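Local coordinates for protein endonuclease V (Homo sapiens, PDB 6OZE) that probably cleaves RNA near inosine by metal-ion-dependent hydrolysis, acting as an inosine-specific endoribonuclease of the endonuclease V family, at residues D44-S58 with A231-L243. The protein carries 4 engineered substitutions. Sequence-based numbering, arbitrary orientation.
Sequences DVSFVAGDSVRACAS and ADICSREHIRKSL. Unlike the reference sequence in segment 44-58: A49 (reference Lys). With ACT (acetate ion), chain B.
C56 and S235 bring their CA atoms within 5.5 Å where helix 231-242 packs obliquely over one face of the antiparallel hairpin 44-58. The helix axis passes 7.6 Å from strand 54-58 at 138° and runs at 37° to strand 44-47. The small side chain of S235 suits this close approach, and its hydroxyl is used twice. S235 OG donates to the anti lone pair of D44 OD2 (2.7 Å), and it is hydrogen-bonded to S58 OG (2.6 Å), which also pairs with S74 OG on the neighbouring strand. D44 OD2 takes a second bond, on its syn lone pair, from S46 OG at 2.6 Å. With CG anti to the backbone N (chi1 173°), the D44 carboxylate extends to S235. Replacing D44 by an alanine would probably leave the hydroxyls of S46 and S235 without their shared acceptor. The layering fits the RNase H-like fold: alternating strand residues D44, S46, C56 and S58 turn to this helix, while V45, F47 and A57 touch helix 89-106 on the other face of the sheet. Toward the hairpin end the contact becomes apolar. C56 CB packs on I239 CG1 (3.6 Å), and C56 SG lies 3.7 Å from H238 CD2, oblique to the ring. Beyond them, branched V48, in the turn after strand 44-47, meets L243 tip to tip, CG1 to CD1 at 3.7 Å.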
ATOM      1  N   ASP A  44       2.320   0.051  -7.604  1.00 18.04           N
ATOM      2  CA  ASP A  44       2.180  -1.379  -7.812  1.00 19.89           C
ATOM      3  C   ASP A  44       3.511  -1.929  -8.280  1.00 19.36           C
ATOM      4  O   ASP A  44       4.218  -1.267  -9.039  1.00 19.99           O
ATOM      5  CB  ASP A  44       1.194  -1.698  -8.937  1.00 22.47           C
ATOM      6  CG  ASP A  44       1.173  -3.181  -9.284  1.00 22.28           C
ATOM      7  OD1 ASP A  44       0.686  -4.000  -8.474  1.00 24.88           O
ATOM      8  OD2 ASP A  44       1.703  -3.549 -10.352  1.00 27.82           O
ATOM      9  N   VAL A  45       3.823  -3.139  -7.834  1.00 21.33           N
ATOM     10  CA  VAL A  45       4.818  -3.989  -8.475  1.00 20.51           C
ATOM     11  C   VAL A  45       4.145  -5.306  -8.808  1.00 22.96           C
ATOM     12  O   VAL A  45       3.506  -5.917  -7.943  1.00 24.42           O
ATOM     13  CB  VAL A  45       6.051  -4.225  -7.583  1.00 23.90           C
ATOM     14  CG1 VAL A  45       7.046  -5.160  -8.296  1.00 27.58           C
ATOM     15  CG2 VAL A  45       6.706  -2.911  -7.266  1.00 24.60           C
ATOM     16  N   SER A  46       4.294  -5.751 -10.055  1.00 21.66           N
ATOM     17  CA  SER A  46       3.686  -6.987 -10.519  1.00 21.07           C
ATOM     18  C   SER A  46       4.727  -7.813 -11.242  1.00 23.64           C
ATOM     19  O   SER A  46       5.372  -7.312 -12.163  1.00 25.90           O
ATOM     20  CB  SER A  46       2.548  -6.695 -11.501  1.00 23.72           C
ATOM     21  OG  SER A  46       1.458  -6.089 -10.811  1.00 24.82           O
ATOM     22  N   PHE A  47       4.857  -9.079 -10.863  1.00 25.25           N
ATOM     23  CA  PHE A  47       5.795  -9.968 -11.527  1.00 26.98           C
ATOM     24  C   PHE A  47       5.254 -10.447 -12.862  1.00 30.47           C
ATOM     25  O   PHE A  47       4.045 -10.628 -13.047  1.00 32.47           O
ATOM     26  CB  PHE A  47       6.101 -11.180 -10.655  1.00 35.93           C
ATOM     27  CG  PHE A  47       6.846 -10.839  -9.419  1.00 57.84           C
ATOM     28  CD1 PHE A  47       6.171 -10.473  -8.269  1.00 73.70           C
ATOM     29  CD2 PHE A  47       8.227 -10.856  -9.412  1.00 68.62           C
ATOM     30  CE1 PHE A  47       6.857 -10.145  -7.124  1.00 82.41           C
ATOM     31  CE2 PHE A  47       8.917 -10.532  -8.274  1.00 80.89           C
ATOM     32  CZ  PHE A  47       8.229 -10.175  -7.124  1.00 86.13           C
ATOM     33  N   VAL A  48       6.174 -10.642 -13.803  1.00 27.81           N
ATOM     34  CA  VAL A  48       5.852 -11.324 -15.045  1.00 29.33           C
ATOM     35  C   VAL A  48       5.503 -12.772 -14.739  1.00 40.47           C
ATOM     36  O   VAL A  48       6.269 -13.480 -14.071  1.00 39.89           O
ATOM     37  CB  VAL A  48       7.042 -11.234 -16.012  1.00 29.34           C
ATOM     38  CG1 VAL A  48       6.784 -12.049 -17.269  1.00 35.07           C
ATOM     39  CG2 VAL A  48       7.294  -9.775 -16.340  1.00 30.93           C
ATOM     40  N   ALA A  49       4.345 -13.215 -15.234  1.00 50.91           N
ATOM     41  CA  ALA A  49       3.879 -14.579 -14.996  1.00 62.96           C
ATOM     42  C   ALA A  49       4.962 -15.589 -15.344  1.00 63.60           C
ATOM     43  O   ALA A  49       5.616 -15.488 -16.385  1.00 66.47           O
ATOM     44  CB  ALA A  49       2.627 -14.851 -15.832  1.00 67.63           C
ATOM     45  N   GLY A  50       5.156 -16.560 -14.456  1.00 72.58           N
ATOM     46  CA  GLY A  50       6.229 -17.515 -14.641  1.00 76.60           C
ATOM     47  C   GLY A  50       7.603 -16.962 -14.360  1.00 76.66           C
ATOM     48  O   GLY A  50       8.597 -17.510 -14.850  1.00 72.78           O
ATOM     49  N   ASP A  51       7.693 -15.882 -13.586  1.00 76.72           N
ATOM     50  CA  ASP A  51       8.979 -15.280 -13.279  1.00 74.20           C
ATOM     51  C   ASP A  51       8.933 -14.641 -11.900  1.00 69.72           C
ATOM     52  O   ASP A  51       7.942 -14.009 -11.526  1.00 69.14           O
ATOM     53  CB  ASP A  51       9.379 -14.235 -14.325  1.00 76.08           C
ATOM     54  CG  ASP A  51      10.845 -13.883 -14.246  1.00 74.68           C
ATOM     55  OD1 ASP A  51      11.391 -13.953 -13.129  1.00 66.10           O
ATOM     56  OD2 ASP A  51      11.449 -13.559 -15.291  1.00 74.28           O
ATOM     57  N   SER A  52      10.027 -14.804 -11.160  1.00 62.25           N
ATOM     58  CA  SER A  52      10.194 -14.183  -9.856  1.00 61.28           C
ATOM     59  C   SER A  52      11.222 -13.063  -9.855  1.00 61.61           C
ATOM     60  O   SER A  52      11.473 -12.485  -8.791  1.00 59.19           O
ATOM     61  CB  SER A  52      10.567 -15.233  -8.803  1.00 71.15           C
ATOM     62  OG  SER A  52      11.836 -15.804  -9.084  1.00 73.74           O
ATOM     63  N   VAL A  53      11.839 -12.742 -10.996  1.00 50.47           N
ATOM     64  CA  VAL A  53      12.799 -11.651 -11.090  0.50 43.39           C
ATOM     65  C   VAL A  53      12.260 -10.477 -11.911  1.00 34.60           C
ATOM     66  O   VAL A  53      12.228  -9.346 -11.435  1.00 35.01           O
ATOM     67  CB  VAL A  53      14.187 -12.132 -11.582  0.50 42.56           C
ATOM     68  CG1 VAL A  53      14.739 -13.190 -10.629  0.50 44.26           C
ATOM     69  CG2 VAL A  53      14.145 -12.680 -12.999  0.50 46.90           C
ATOM     70  N   ARG A  54      11.811 -10.731 -13.144  1.00 29.14           N
ATOM     71  CA  ARG A  54      11.317  -9.624 -13.962  1.00 24.59           C
ATOM     72  C   ARG A  54       9.922  -9.197 -13.527  1.00 25.79           C
ATOM     73  O   ARG A  54       9.040 -10.033 -13.299  1.00 28.98           O
ATOM     74  CB  ARG A  54      11.316  -9.985 -15.450  1.00 30.22           C
ATOM     75  CG  ARG A  54      11.322  -8.773 -16.389  1.00 31.48           C
ATOM     76  CD  ARG A  54      12.627  -7.958 -16.290  1.00 36.40           C
ATOM     77  NE  ARG A  54      12.697  -6.903 -17.302  1.00 32.17           N
ATOM     78  CZ  ARG A  54      13.533  -5.865 -17.262  1.00 26.97           C
ATOM     79  NH1 ARG A  54      13.512  -4.963 -18.241  1.00 28.19           N
ATOM     80  NH2 ARG A  54      14.375  -5.719 -16.247  1.00 28.04           N
ATOM     81  N   ALA A  55       9.719  -7.886 -13.448  1.00 23.06           N
ATOM     82  CA  ALA A  55       8.483  -7.335 -12.933  1.00 22.24           C
ATOM     83  C   ALA A  55       8.268  -5.973 -13.567  1.00 22.44           C
ATOM     84  O   ALA A  55       9.132  -5.454 -14.287  1.00 23.57           O
ATOM     85  CB  ALA A  55       8.546  -7.209 -11.405  1.00 24.70           C
ATOM     86  N   CYS A  56       7.098  -5.397 -13.314  1.00 21.34           N
ATOM     87  CA  CYS A  56       6.822  -4.019 -13.686  1.00 20.23           C
ATOM     88  C   CYS A  56       6.485  -3.232 -12.430  1.00 20.56           C
ATOM     89  O   CYS A  56       5.728  -3.711 -11.576  1.00 23.15           O
ATOM     90  CB  CYS A  56       5.659  -3.942 -14.671  1.00 22.29           C
ATOM     91  SG  CYS A  56       5.347  -2.292 -15.270  1.00 23.65           S
ATOM     92  N   ALA A  57       7.072  -2.046 -12.303  1.00 20.82           N
ATOM     93  CA  ALA A  57       6.765  -1.121 -11.218  1.00 21.69           C
ATOM     94  C   ALA A  57       6.015   0.060 -11.810  1.00 20.02           C
ATOM     95  O   ALA A  57       6.415   0.592 -12.855  1.00 20.40           O
ATOM     96  CB  ALA A  57       8.052  -0.642 -10.531  1.00 21.79           C
ATOM     97  N   SER A  58       4.914   0.462 -11.157  1.00 19.45           N
ATOM     98  CA  SER A  58       4.091   1.546 -11.671  1.00 20.10           C
ATOM     99  C   SER A  58       3.756   2.553 -10.579  1.00 18.20           C
ATOM    100  O   SER A  58       3.546   2.186  -9.414  1.00 18.87           O
ATOM    101  CB  SER A  58       2.772   1.021 -12.253  1.00 21.79           C
ATOM    102  OG  SER A  58       3.032   0.164 -13.368  1.00 22.79           O
ATOM    103  N   ALA A 231      -2.849   1.600 -10.854  1.00 18.32           N
ATOM    104  CA  ALA A 231      -1.444   1.199 -10.925  1.00 18.92           C
ATOM    105  C   ALA A 231      -1.329  -0.264 -11.333  1.00 19.60           C
ATOM    106  O   ALA A 231      -0.428  -0.621 -12.106  1.00 20.33           O
ATOM    107  CB  ALA A 231      -0.739   1.483  -9.597  1.00 18.73           C
ATOM    108  N   ASP A 232      -2.251  -1.109 -10.860  1.00 20.25           N
ATOM    109  CA  ASP A 232      -2.247  -2.510 -11.263  0.70 19.73           C
ATOM    110  C   ASP A 232      -2.498  -2.642 -12.761  1.00 22.92           C
ATOM    111  O   ASP A 232      -1.807  -3.412 -13.445  1.00 23.44           O
ATOM    112  CB  ASP A 232      -3.298  -3.289 -10.472  0.70 24.37           C
ATOM    113  CG  ASP A 232      -3.277  -4.770 -10.792  0.70 38.09           C
ATOM    114  OD1 ASP A 232      -2.321  -5.460 -10.373  0.70 47.46           O
ATOM    115  OD2 ASP A 232      -4.210  -5.244 -11.471  0.70 48.61           O
ATOM    116  N   ILE A 233      -3.483  -1.914 -13.283  1.00 21.96           N
ATOM    117  CA  ILE A 233      -3.781  -1.938 -14.711  1.00 22.37           C
ATOM    118  C   ILE A 233      -2.584  -1.454 -15.509  1.00 21.84           C
ATOM    119  O   ILE A 233      -2.210  -2.064 -16.516  1.00 24.31           O
ATOM    120  CB  ILE A 233      -5.040  -1.103 -15.009  1.00 25.81           C
ATOM    121  CG1 ILE A 233      -6.279  -1.784 -14.409  1.00 25.86           C
ATOM    122  CG2 ILE A 233      -5.218  -0.898 -16.519  1.00 30.60           C
ATOM    123  CD1 ILE A 233      -7.512  -0.909 -14.366  1.00 30.16           C
ATOM    124  N   CYS A 234      -1.958  -0.352 -15.077  1.00 19.55           N
ATOM    125  CA  CYS A 234      -0.781   0.145 -15.797  1.00 20.89           C
ATOM    126  C   CYS A 234       0.319  -0.913 -15.875  1.00 21.95           C
ATOM    127  O   CYS A 234       0.958  -1.086 -16.926  1.00 21.89           O
ATOM    128  CB  CYS A 234      -0.248   1.400 -15.107  1.00 24.02           C
ATOM    129  SG  CYS A 234      -1.170   2.886 -15.510  1.00 31.72           S
ATOM    130  N   SER A 235       0.575  -1.617 -14.772  1.00 21.32           N
ATOM    131  CA  SER A 235       1.638  -2.622 -14.795  1.00 19.33           C
ATOM    132  C   SER A 235       1.289  -3.766 -15.737  1.00 22.53           C
ATOM    133  O   SER A 235       2.150  -4.242 -16.494  1.00 23.19           O
ATOM    134  CB  SER A 235       1.903  -3.181 -13.402  1.00 21.28           C
ATOM    135  OG  SER A 235       2.523  -2.231 -12.582  1.00 22.95           O
ATOM    136  N   ARG A 236       0.044  -4.239 -15.687  1.00 23.20           N
ATOM    137  CA  ARG A 236      -0.357  -5.337 -16.563  1.00 22.84           C
ATOM    138  C   ARG A 236      -0.254  -4.930 -18.023  1.00 25.41           C
ATOM    139  O   ARG A 236       0.286  -5.681 -18.850  1.00 23.94           O
ATOM    140  CB  ARG A 236      -1.775  -5.796 -16.222  1.00 28.36           C
ATOM    141  CG  ARG A 236      -1.819  -6.713 -15.009  1.00 45.01           C
ATOM    142  CD  ARG A 236      -3.227  -7.209 -14.739  1.00 62.81           C
ATOM    143  NE  ARG A 236      -4.137  -6.104 -14.464  1.00 69.80           N
ATOM    144  CZ  ARG A 236      -5.391  -6.252 -14.055  1.00 74.84           C
ATOM    145  NH1 ARG A 236      -5.893  -7.465 -13.867  1.00 79.64           N
ATOM    146  NH2 ARG A 236      -6.141  -5.183 -13.828  1.00 75.21           N
ATOM    147  N   GLU A 237      -0.705  -3.718 -18.351  1.00 22.85           N
ATOM    148  CA  GLU A 237      -0.613  -3.254 -19.731  1.00 22.20           C
ATOM    149  C   GLU A 237       0.837  -3.114 -20.171  1.00 22.09           C
ATOM    150  O   GLU A 237       1.183  -3.452 -21.309  1.00 24.82           O
ATOM    151  CB  GLU A 237      -1.317  -1.909 -19.894  1.00 26.48           C
ATOM    152  CG  GLU A 237      -2.828  -1.969 -19.761  1.00 39.51           C
ATOM    153  CD  GLU A 237      -3.470  -0.600 -19.885  1.00 60.11           C
ATOM    154  OE1 GLU A 237      -2.732   0.409 -19.858  1.00 65.30           O
ATOM    155  OE2 GLU A 237      -4.712  -0.534 -20.010  1.00 67.76           O
ATOM    156  N   HIS A 238       1.695  -2.585 -19.291  1.00 21.47           N
ATOM    157  CA  HIS A 238       3.093  -2.394 -19.670  1.00 22.55           C
ATOM    158  C   HIS A 238       3.789  -3.727 -19.901  1.00 22.57           C
ATOM    159  O   HIS A 238       4.606  -3.855 -20.812  1.00 24.14           O
ATOM    160  CB  HIS A 238       3.823  -1.603 -18.588  1.00 21.74           C
ATOM    161  CG  HIS A 238       5.120  -1.030 -19.035  1.00 23.52           C
ATOM    162  ND1 HIS A 238       5.205  -0.024 -19.975  1.00 31.10           N
ATOM    163  CD2 HIS A 238       6.392  -1.335 -18.690  1.00 25.48           C
ATOM    164  CE1 HIS A 238       6.476   0.273 -20.182  1.00 35.71           C
ATOM    165  NE2 HIS A 238       7.217  -0.506 -19.412  1.00 30.83           N
ATOM    166  N   ILE A 239       3.477  -4.731 -19.084  1.00 23.58           N
ATOM    167  CA  ILE A 239       4.053  -6.060 -19.304  1.00 21.89           C
ATOM    168  C   ILE A 239       3.593  -6.622 -20.645  1.00 23.40           C
ATOM    169  O   ILE A 239       4.391  -7.161 -21.426  1.00 24.29           O
ATOM    170  CB  ILE A 239       3.671  -6.995 -18.140  1.00 24.94           C
ATOM    171  CG1 ILE A 239       4.420  -6.575 -16.873  1.00 22.47           C
ATOM    172  CG2 ILE A 239       3.900  -8.468 -18.524  1.00 25.84           C
ATOM    173  CD1 ILE A 239       3.870  -7.218 -15.613  1.00 23.45           C
ATOM    174  N   ARG A 240       2.294  -6.513 -20.934  1.00 23.47           N
ATOM    175  CA  ARG A 240       1.791  -7.054 -22.190  0.65 25.78           C
ATOM    176  C   ARG A 240       2.405  -6.348 -23.393  1.00 25.47           C
ATOM    177  O   ARG A 240       2.735  -6.995 -24.396  1.00 29.46           O
ATOM    178  CB  ARG A 240       0.261  -7.025 -22.213  0.65 30.37           C
ATOM    179  CG  ARG A 240      -0.364  -8.260 -21.552  0.65 37.19           C
ATOM    180  CD  ARG A 240      -1.226  -7.924 -20.344  0.65 46.32           C
ATOM    181  NE  ARG A 240      -1.635  -9.123 -19.613  0.65 57.26           N
ATOM    182  CZ  ARG A 240      -0.976  -9.633 -18.574  0.65 56.55           C
ATOM    183  NH1 ARG A 240       0.131  -9.050 -18.130  0.65 40.06           N
ATOM    184  NH2 ARG A 240      -1.425 -10.727 -17.976  0.65 60.38           N
ATOM    185  N   LYS A 241       2.587  -5.027 -23.315  1.00 25.86           N
ATOM    186  CA  LYS A 241       3.225  -4.324 -24.421  1.00 26.92           C
ATOM    187  C   LYS A 241       4.681  -4.745 -24.559  1.00 27.93           C
ATOM    188  O   LYS A 241       5.149  -5.042 -25.662  1.00 30.89           O
ATOM    189  CB  LYS A 241       3.165  -2.811 -24.209  1.00 27.86           C
ATOM    190  CG  LYS A 241       1.780  -2.205 -24.112  1.00 28.89           C
ATOM    191  CD  LYS A 241       1.912  -0.711 -24.330  1.00 41.69           C
ATOM    192  CE  LYS A 241       0.860   0.067 -23.600  1.00 44.25           C
ATOM    193  NZ  LYS A 241       1.252   1.502 -23.532  1.00 43.77           N
ATOM    194  N   SER A 242       5.413  -4.762 -23.436  1.00 27.22           N
ATOM    195  CA  SER A 242       6.856  -4.950 -23.500  1.00 28.60           C
ATOM    196  C   SER A 242       7.209  -6.355 -23.941  1.00 29.28           C
ATOM    197  O   SER A 242       8.220  -6.551 -24.616  1.00 33.04           O
ATOM    198  CB  SER A 242       7.482  -4.674 -22.131  1.00 30.82           C
ATOM    199  OG  SER A 242       7.183  -3.369 -21.673  1.00 33.22           O
ATOM    200  N   LEU A 243       6.394  -7.342 -23.584  1.00 27.68           N
ATOM    201  CA  LEU A 243       6.673  -8.725 -23.934  1.00 28.64           C
ATOM    202  C   LEU A 243       5.825  -9.229 -25.090  1.00 31.74           C
ATOM    203  O   LEU A 243       5.864 -10.426 -25.394  1.00 34.12           O
ATOM    204  CB  LEU A 243       6.538  -9.632 -22.707  1.00 32.24           C
ATOM    205  CG  LEU A 243       7.585  -9.341 -21.640  1.00 38.01           C
ATOM    206  CD1 LEU A 243       7.293 -10.086 -20.349  1.00 38.01           C
ATOM    207  CD2 LEU A 243       8.964  -9.710 -22.168  1.00 44.43           C
TER
HETATM  208  C   ACT B 301      11.678  -6.650 -20.400  0.80 27.59           C
HETATM  209  O   ACT B 301      11.851  -7.647 -19.656  0.80 32.08           O
HETATM  210  OXT ACT B 301      11.864  -5.433 -20.153  0.80 35.27           O
HETATM  211  CH3 ACT B 301      11.219  -6.982 -21.846  0.80 41.38           C